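Local coordinates for protein dTDP-4-amino-4,6-dideoxyglucose formyltransferase (Shewanella sp. FDAARGOS_354, PDB 6V2T) that probably transfers a formyl group from a folate cofactor to the 4-amino group of dTDP-4-amino-4,6-dideoxyglucose, a sugar used in O-antigen synthesis, at residues A217-N222 with R237-G242; Y248-R251 with S255-Y258; Q51-D56 with L193-Y198. All blocks are in the same frame, centred on the assembly; numbering follows the deposited sequence.

Contact 1 (A217-N222 with R237-G242); sequences ALCKLN and RALSHG. With 0FX (dTDP-4-amino-4,6-dideoxyglucose), chain G; EDO (1,2-ethanediol), chain I.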
# COMPACT_ATOMS: atom_id res chain seq x y z
N ALA B 217 -9.83 -16.57 -8.96
CA ALA B 217 -9.81 -16.13 -10.38
C ALA B 217 -9.59 -14.62 -10.49
O ALA B 217 -8.79 -14.20 -11.36
CB ALA B 217 -11.07 -16.55 -11.11
N LEU B 218 -10.27 -13.81 -9.66
CA LEU B 218 -10.14 -12.33 -9.71
C LEU B 218 -8.70 -11.94 -9.42
O LEU B 218 -8.23 -10.90 -9.91
CB LEU B 218 -11.01 -11.67 -8.63
CG LEU B 218 -12.43 -11.30 -9.02
CD1 LEU B 218 -13.09 -10.64 -7.81
CD2 LEU B 218 -12.45 -10.38 -10.23
N CYS B 219 -8.03 -12.77 -8.62
CA CYS B 219 -6.69 -12.48 -8.07
C CYS B 219 -5.66 -12.54 -9.20
O CYS B 219 -4.70 -11.79 -9.12
CB CYS B 219 -6.34 -13.45 -6.95
SG CYS B 219 -7.04 -12.97 -5.35
N LYS B 220 -5.90 -13.36 -10.23
CA LYS B 220 -4.96 -13.57 -11.36
C LYS B 220 -5.14 -12.41 -12.33
O LYS B 220 -6.14 -12.39 -13.08
CB LYS B 220 -5.18 -14.93 -12.03
CG LYS B 220 -4.17 -15.23 -13.13
CD LYS B 220 -4.30 -16.60 -13.77
CE LYS B 220 -3.52 -16.66 -15.07
NZ LYS B 220 -3.67 -17.97 -15.74
N LEU B 221 -4.23 -11.45 -12.29
CA LEU B 221 -4.34 -10.24 -13.13
C LEU B 221 -3.95 -10.59 -14.57
O LEU B 221 -3.02 -11.38 -14.75
CB LEU B 221 -3.42 -9.17 -12.56
CG LEU B 221 -3.71 -8.77 -11.12
CD1 LEU B 221 -2.70 -7.72 -10.67
CD2 LEU B 221 -5.14 -8.27 -10.96
N ASN B 222 -4.60 -9.92 -15.52
CA ASN B 222 -4.22 -9.92 -16.95
C ASN B 222 -3.67 -8.53 -17.27
O ASN B 222 -4.47 -7.58 -17.45
CB ASN B 222 -5.41 -10.34 -17.82
CG ASN B 222 -5.18 -10.09 -19.29
OD1 ASN B 222 -4.04 -10.04 -19.73
ND2 ASN B 222 -6.26 -9.84 -20.03
N ARG B 237 -8.00 -2.10 -5.68
CA ARG B 237 -8.45 -1.71 -4.31
C ARG B 237 -9.35 -2.80 -3.70
O ARG B 237 -9.18 -3.08 -2.48
CB ARG B 237 -9.04 -0.29 -4.27
CG ARG B 237 -10.48 -0.16 -4.72
CD ARG B 237 -10.79 1.33 -4.82
NE ARG B 237 -12.04 1.59 -5.52
CZ ARG B 237 -13.25 1.65 -4.97
NH1 ARG B 237 -13.45 1.48 -3.67
NH2 ARG B 237 -14.28 1.89 -5.76
N ALA B 238 -10.17 -3.48 -4.52
CA ALA B 238 -11.05 -4.59 -4.08
C ALA B 238 -10.19 -5.73 -3.53
O ALA B 238 -10.63 -6.42 -2.62
CB ALA B 238 -11.91 -5.11 -5.21
N LEU B 239 -9.02 -5.94 -4.13
CA LEU B 239 -8.11 -7.10 -3.87
C LEU B 239 -7.02 -6.71 -2.85
O LEU B 239 -6.16 -7.55 -2.53
CB LEU B 239 -7.53 -7.54 -5.20
CG LEU B 239 -8.55 -8.22 -6.13
CD1 LEU B 239 -7.88 -8.67 -7.43
CD2 LEU B 239 -9.26 -9.39 -5.47
N SER B 240 -7.09 -5.50 -2.31
CA SER B 240 -6.12 -4.97 -1.33
C SER B 240 -6.73 -5.03 0.06
O SER B 240 -7.79 -4.42 0.29
CB SER B 240 -5.65 -3.62 -1.70
OG SER B 240 -5.06 -3.68 -2.98
N HIS B 241 -6.12 -5.82 0.93
CA HIS B 241 -6.63 -6.02 2.31
C HIS B 241 -5.43 -6.27 3.20
O HIS B 241 -5.06 -7.46 3.38
CB HIS B 241 -7.63 -7.16 2.36
CG HIS B 241 -8.39 -7.28 3.63
ND1 HIS B 241 -9.78 -7.13 3.66
CD2 HIS B 241 -7.99 -7.55 4.90
CE1 HIS B 241 -10.19 -7.28 4.91
NE2 HIS B 241 -9.12 -7.55 5.70
N GLY B 242 -4.86 -5.20 3.73
CA GLY B 242 -3.70 -5.25 4.64
C GLY B 242 -2.56 -5.99 3.96
O GLY B 242 -2.27 -5.68 2.79
O4P 0FX G . -14.64 -12.87 7.57
P2 0FX G . -13.80 -13.96 8.25
O3P 0FX G . -14.20 -14.19 9.68
O1G 0FX G . -14.20 -15.24 7.43
C1G 0FX G . -14.70 -16.37 8.14
C2G 0FX G . -13.98 -17.56 7.54
O2G 0FX G . -12.55 -17.51 7.68
C3G 0FX G . -14.32 -17.57 6.06
O3G 0FX G . -13.73 -18.76 5.51
C4G 0FX G . -15.85 -17.50 5.83
N4A 0FX G . -16.10 -17.24 4.41
C5G 0FX G . -16.57 -16.41 6.61
C6G 0FX G . -18.10 -16.57 6.49
O5G 0FX G . -16.13 -16.47 7.97
OPP 0FX G . -12.12 -13.83 8.47
P 0FX G . -11.31 -14.06 7.15
O1P 0FX G . -11.40 -15.34 6.47
O2P 0FX G . -9.86 -13.93 7.53
O5 0FX G . -11.45 -12.88 6.11
C5 0FX G . -11.55 -11.54 6.54
C4 0FX G . -11.18 -10.66 5.34
O4 0FX G . -9.79 -10.77 5.01
C3 0FX G . -11.87 -11.06 4.03
O3 0FX G . -13.20 -10.56 3.95
C2 0FX G . -10.93 -10.52 2.92
C1 0FX G . -9.56 -10.61 3.65
N11 0FX G . -8.82 -11.76 3.16
C61 0FX G . -8.77 -12.94 3.83
C51 0FX G . -8.01 -13.99 3.31
C5A 0FX G . -7.96 -15.32 4.04
C21 0FX G . -8.14 -11.59 2.01
O21 0FX G . -8.23 -10.40 1.37
N31 0FX G . -7.41 -12.59 1.46
C41 0FX G . -7.33 -13.79 2.10
O41 0FX G . -6.63 -14.80 1.50
C1 EDO I . -17.62 2.95 -4.74
O1 EDO I . -16.98 1.70 -5.00
C2 EDO I . -18.65 3.17 -5.77
O2 EDO I . -18.11 2.95 -7.08
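While L239 packs against L218 and C219, the two flat groups of segment 237-242, the H241 ring and the R237 guanidinium, lie away from that packing and meet bound molecules. On one face of the H241 ring lies the deoxyribose of the dTDP-sugar, with C1 centred 3.4 Å above the ring plane and the furanose oxygen O4 over the same face, 3.4 Å from NE2. A chi1 of -169° turns CG opposite the backbone N, beside the carbonyl carbon, which lays the ring against the sugar. CB of H241 passes 3.4 Å from the thymine oxygen O21. ND1 is hydrogen-bonded to OG of S171, which probably helps fix the rotation of the ring, and the Y175 ring meets the imidazole at a steep angle. The guanidinium is approached at its edge and in its plane: NH2 gives a 2.8 Å bond to O1 of an ethanediol, probably from the crystallisation liquor and also bonded by K138 NZ. NE is paired with D234 and NH1 bonds to the carbonyl of D169.

Between the segments themselves everything converges on L239. Its CD1 rests 3.4 Å from the carbonyl O of L218, while CD2 lies 4.2 Å from SG of C219 and 4.3 Å from CB of L218. CD2 of L221 touches CD1 more loosely, at 4.5 Å, and L221 also packs on L229 of the second subunit. F133 and I136 of helix 130-137 touch L218.

No hydrogen bond crosses, so the ends of helices 212-219 and 229-238 are joined by apolar packing. N246 ND2 bonds both L239 O and the nucleotide, linking this apolar junction to the dTDP-sugar pocket that H241 lines.

Contact 2 (Y248-R251 with S255-Y258); sequences YYLR and SKVY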
# COMPACT_ATOMS: atom_id res chain seq x y z
N TYR B 248 -2.06 -10.80 -8.07
CA TYR B 248 -0.72 -11.09 -8.62
C TYR B 248 -0.82 -11.21 -10.14
O TYR B 248 -1.92 -11.48 -10.63
CB TYR B 248 -0.15 -12.38 -8.03
CG TYR B 248 -0.91 -13.60 -8.46
CD1 TYR B 248 -2.04 -14.00 -7.76
CD2 TYR B 248 -0.55 -14.31 -9.59
CE1 TYR B 248 -2.78 -15.11 -8.15
CE2 TYR B 248 -1.29 -15.41 -10.01
CZ TYR B 248 -2.38 -15.82 -9.27
OH TYR B 248 -3.13 -16.88 -9.68
N TYR B 249 0.29 -11.02 -10.84
CA TYR B 249 0.49 -11.54 -12.23
C TYR B 249 1.61 -12.59 -12.20
O TYR B 249 2.55 -12.54 -11.36
CB TYR B 249 0.67 -10.42 -13.26
CG TYR B 249 1.87 -9.52 -13.06
CD1 TYR B 249 3.12 -9.85 -13.59
CD2 TYR B 249 1.76 -8.35 -12.34
CE1 TYR B 249 4.21 -9.02 -13.42
CE2 TYR B 249 2.85 -7.51 -12.16
CZ TYR B 249 4.08 -7.86 -12.68
OH TYR B 249 5.13 -7.03 -12.46
N LEU B 250 1.47 -13.57 -13.10
CA LEU B 250 2.42 -14.68 -13.33
C LEU B 250 3.55 -14.19 -14.24
O LEU B 250 3.23 -13.62 -15.29
CB LEU B 250 1.68 -15.84 -13.99
CG LEU B 250 1.08 -16.85 -13.03
CD1 LEU B 250 0.09 -17.76 -13.75
CD2 LEU B 250 2.19 -17.66 -12.36
N ARG B 251 4.81 -14.44 -13.87
CA ARG B 251 5.99 -14.18 -14.73
C ARG B 251 6.29 -15.42 -15.57
O ARG B 251 5.97 -16.53 -15.14
CB ARG B 251 7.17 -13.76 -13.85
CG ARG B 251 7.07 -12.31 -13.39
CD ARG B 251 8.12 -11.89 -12.38
NE ARG B 251 9.48 -12.31 -12.72
CZ ARG B 251 10.20 -11.82 -13.73
NH1 ARG B 251 11.44 -12.25 -13.91
NH2 ARG B 251 9.72 -10.87 -14.53
N SER B 255 7.10 -17.42 -11.41
CA SER B 255 7.11 -16.57 -10.19
C SER B 255 5.90 -15.62 -10.26
O SER B 255 5.25 -15.52 -11.31
CB SER B 255 8.43 -15.84 -10.03
OG SER B 255 8.60 -14.88 -11.07
N LYS B 256 5.60 -14.94 -9.15
CA LYS B 256 4.41 -14.06 -9.05
C LYS B 256 4.85 -12.69 -8.56
O LYS B 256 5.71 -12.61 -7.65
CB LYS B 256 3.37 -14.68 -8.11
CG LYS B 256 2.66 -15.90 -8.69
CD LYS B 256 1.74 -16.60 -7.72
CE LYS B 256 1.29 -17.95 -8.26
NZ LYS B 256 0.14 -18.49 -7.51
N VAL B 257 4.25 -11.65 -9.13
CA VAL B 257 4.35 -10.28 -8.56
C VAL B 257 3.01 -9.96 -7.90
O VAL B 257 2.05 -9.83 -8.63
CB VAL B 257 4.73 -9.26 -9.63
CG1 VAL B 257 4.77 -7.87 -9.01
CG2 VAL B 257 6.07 -9.61 -10.27
N TYR B 258 2.98 -9.79 -6.58
CA TYR B 258 1.75 -9.39 -5.85
C TYR B 258 1.62 -7.86 -5.89
O TYR B 258 2.62 -7.12 -5.62
CB TYR B 258 1.71 -9.96 -4.43
CG TYR B 258 1.49 -11.46 -4.41
CD1 TYR B 258 0.22 -12.00 -4.41
CD2 TYR B 258 2.57 -12.33 -4.47
CE1 TYR B 258 0.02 -13.38 -4.41
CE2 TYR B 258 2.39 -13.70 -4.47
CZ TYR B 258 1.11 -14.23 -4.43
OH TYR B 258 0.94 -15.57 -4.45
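Y249 and V257 form the tight side of this beta hairpin. The V257 CB makes a CH-pi contact over one face of the tyrosine ring, off toward its rim and 3.4 Å from CZ, and both valine methyls reach the region of the phenol oxygen. A chi1 of 62°, which tucks CG between the backbone N and the carbonyl carbon, swings the ring back across the neighbouring strand. Beneath it the backbones make a hydrogen-bonded antiparallel pair: Y249 N to V257 O at 3.1 Å and V257 N to Y249 O at 2.9 Å. A third bond, R251 N to S255 O, is 2.8 Å long and straight.

The other face of the sheet carries Y248, L250, K256 and Y258 and is looser and more open to solvent. The extended K256 chain runs over one face of the Y248 ring, CD lying 4.1 Å and NZ 4.4 Å from the ring centroid, a CH-pi contact continued as a cation-pi one. CB of Y248 in turn sits over the Y258 ring, 3.9 Å from its centroid. L250, the most exposed, reaches K256 CG with CD2 at 4.1 Å.

At the turn end R251 NE makes a weak bond to S255 OG, whose better partner is D253. Backbone bonds and the Y249-V257 CH-pi contact thus hold the two strands together, while K256-Y258, pairing antiparallel with a strand of the second subunit, and a salt bridge from R251 NH2 to E167 of that subunit help join the dimer.

Contact 3 (Q51-D56 with L193-Y198); sequences QSVTFD and LVFANY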
# COMPACT_ATOMS: atom_id res chain seq x y z
N GLN B 51 -30.06 -14.86 32.54
CA GLN B 51 -30.17 -15.65 33.78
C GLN B 51 -30.27 -17.14 33.42
O GLN B 51 -29.53 -17.93 34.02
CB GLN B 51 -31.38 -15.21 34.61
CG GLN B 51 -31.08 -14.93 36.07
CD GLN B 51 -30.21 -13.71 36.28
OE1 GLN B 51 -29.54 -13.57 37.30
NE2 GLN B 51 -30.22 -12.80 35.31
N SER B 52 -31.13 -17.50 32.46
CA SER B 52 -31.48 -18.91 32.14
C SER B 52 -30.93 -19.35 30.78
O SER B 52 -31.38 -20.41 30.28
CB SER B 52 -32.97 -19.13 32.21
OG SER B 52 -33.54 -18.50 33.34
N VAL B 53 -29.95 -18.62 30.22
CA VAL B 53 -29.28 -19.03 28.94
C VAL B 53 -27.79 -19.25 29.22
O VAL B 53 -27.16 -18.30 29.72
CB VAL B 53 -29.47 -17.97 27.84
CG1 VAL B 53 -28.92 -18.46 26.51
CG2 VAL B 53 -30.91 -17.52 27.71
N THR B 54 -27.23 -20.42 28.90
CA THR B 54 -25.74 -20.58 28.87
C THR B 54 -25.22 -20.74 27.44
O THR B 54 -25.76 -21.59 26.65
CB THR B 54 -25.24 -21.66 29.83
OG1 THR B 54 -25.57 -22.95 29.33
CG2 THR B 54 -25.82 -21.49 31.21
N PHE B 55 -24.18 -19.95 27.14
CA PHE B 55 -23.45 -19.89 25.86
C PHE B 55 -22.17 -20.73 25.93
O PHE B 55 -21.35 -20.49 26.83
CB PHE B 55 -23.11 -18.45 25.55
CG PHE B 55 -24.32 -17.59 25.34
CD1 PHE B 55 -24.89 -17.49 24.08
CD2 PHE B 55 -24.89 -16.88 26.38
CE1 PHE B 55 -25.99 -16.68 23.88
CE2 PHE B 55 -26.01 -16.09 26.18
CZ PHE B 55 -26.55 -15.99 24.93
N ASP B 56 -22.05 -21.70 25.03
CA ASP B 56 -20.82 -22.49 24.76
C ASP B 56 -20.21 -21.99 23.46
O ASP B 56 -20.97 -21.59 22.58
CB ASP B 56 -21.11 -23.97 24.66
CG ASP B 56 -21.53 -24.57 25.98
OD1 ASP B 56 -21.38 -23.88 26.98
OD2 ASP B 56 -22.01 -25.70 25.98
N LEU B 193 -32.36 -12.44 19.02
CA LEU B 193 -32.03 -13.67 18.25
C LEU B 193 -32.26 -14.89 19.12
O LEU B 193 -32.93 -15.88 18.69
CB LEU B 193 -30.54 -13.67 17.85
CG LEU B 193 -30.17 -12.69 16.76
CD1 LEU B 193 -28.68 -12.82 16.42
CD2 LEU B 193 -31.06 -12.90 15.53
N VAL B 194 -31.68 -14.85 20.31
CA VAL B 194 -31.79 -15.96 21.28
C VAL B 194 -33.27 -16.25 21.58
O VAL B 194 -33.59 -17.44 21.60
CB VAL B 194 -31.00 -15.67 22.57
CG1 VAL B 194 -31.25 -16.75 23.59
CG2 VAL B 194 -29.51 -15.50 22.29
N PHE B 195 -34.12 -15.22 21.78
CA PHE B 195 -35.51 -15.37 22.31
C PHE B 195 -36.55 -15.29 21.17
O PHE B 195 -37.75 -15.19 21.47
CB PHE B 195 -35.79 -14.33 23.40
CG PHE B 195 -34.90 -14.47 24.60
CD1 PHE B 195 -34.68 -15.71 25.17
CD2 PHE B 195 -34.22 -13.37 25.12
CE1 PHE B 195 -33.83 -15.86 26.26
CE2 PHE B 195 -33.35 -13.52 26.18
CZ PHE B 195 -33.16 -14.76 26.76
N ALA B 196 -36.09 -15.34 19.92
CA ALA B 196 -36.89 -15.34 18.68
C ALA B 196 -37.83 -14.13 18.64
O ALA B 196 -38.96 -14.23 18.12
CB ALA B 196 -37.65 -16.62 18.53
N ASN B 197 -37.34 -13.00 19.14
CA ASN B 197 -38.05 -11.72 19.01
C ASN B 197 -37.66 -11.12 17.66
O ASN B 197 -36.85 -10.17 17.64
CB ASN B 197 -37.75 -10.80 20.19
CG ASN B 197 -38.59 -9.56 20.15
OD1 ASN B 197 -39.62 -9.54 19.48
ND2 ASN B 197 -38.12 -8.52 20.81
N TYR B 198 -38.20 -11.67 16.57
CA TYR B 198 -37.86 -11.27 15.18
C TYR B 198 -38.95 -11.76 14.23
O TYR B 198 -39.80 -12.58 14.64
CB TYR B 198 -36.47 -11.79 14.79
CG TYR B 198 -36.23 -13.27 14.92
CD1 TYR B 198 -36.91 -14.19 14.13
CD2 TYR B 198 -35.24 -13.77 15.76
CE1 TYR B 198 -36.67 -15.55 14.23
CE2 TYR B 198 -34.98 -15.13 15.87
CZ TYR B 198 -35.70 -16.03 15.10
OH TYR B 198 -35.43 -17.37 15.20
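V53 and V194 bury the most surface here, and F55 and F195 complete the contact. The two valines run alongside one another, pointing opposite ways, and meet through their CG1 methyls at 4.1 Å. Each uses its second methyl on an aromatic ring. CG2 of V194 comes to the edge of the F55 ring, close to its plane, 4.0 Å from CZ; CG2 of V53 approaches F195 obliquely, 3.7 Å from CE1. In V194, chi1 of 174° places CG1 anti to the backbone N, and from there this methyl also lies over one face of the F195 ring.

F55 also meets F50, just ahead of the strand, edge-to-face, and V26 of the adjacent strand 24-30 touches both V53 and F55. On the helix side, R113 bonds the carbonyls of L193 and V194, two of the last in helix 171-194.

This is ordinary helix-on-sheet packing in the Rossmann-like formyltransferase domain, with F195, just past the helix end, exposed to solvent. Across the two segments there is no hydrogen bond: hydrophobic contact alone joins them.

From the N terminus, contact 3 opens first, on strand 53-60, and closes at the end of helix 171-194; its loop takes in most of the Rossmann-like domain. Only then does contact 1 open, closing a short loop with strand 226-228 and most of helix 229-238, and contact 2 follows as a hairpin with three residues at its turn. The three are in series; none nests or crosses. Contacts 1 and 2 touch through backbone, C219 and L221 both bonding to Y248, and both reach the second subunit. Contact 3 lies on the opposite side of the chain's centre, its own centre about 40 Å from that of contact 1 and 49 Å from that of contact 2.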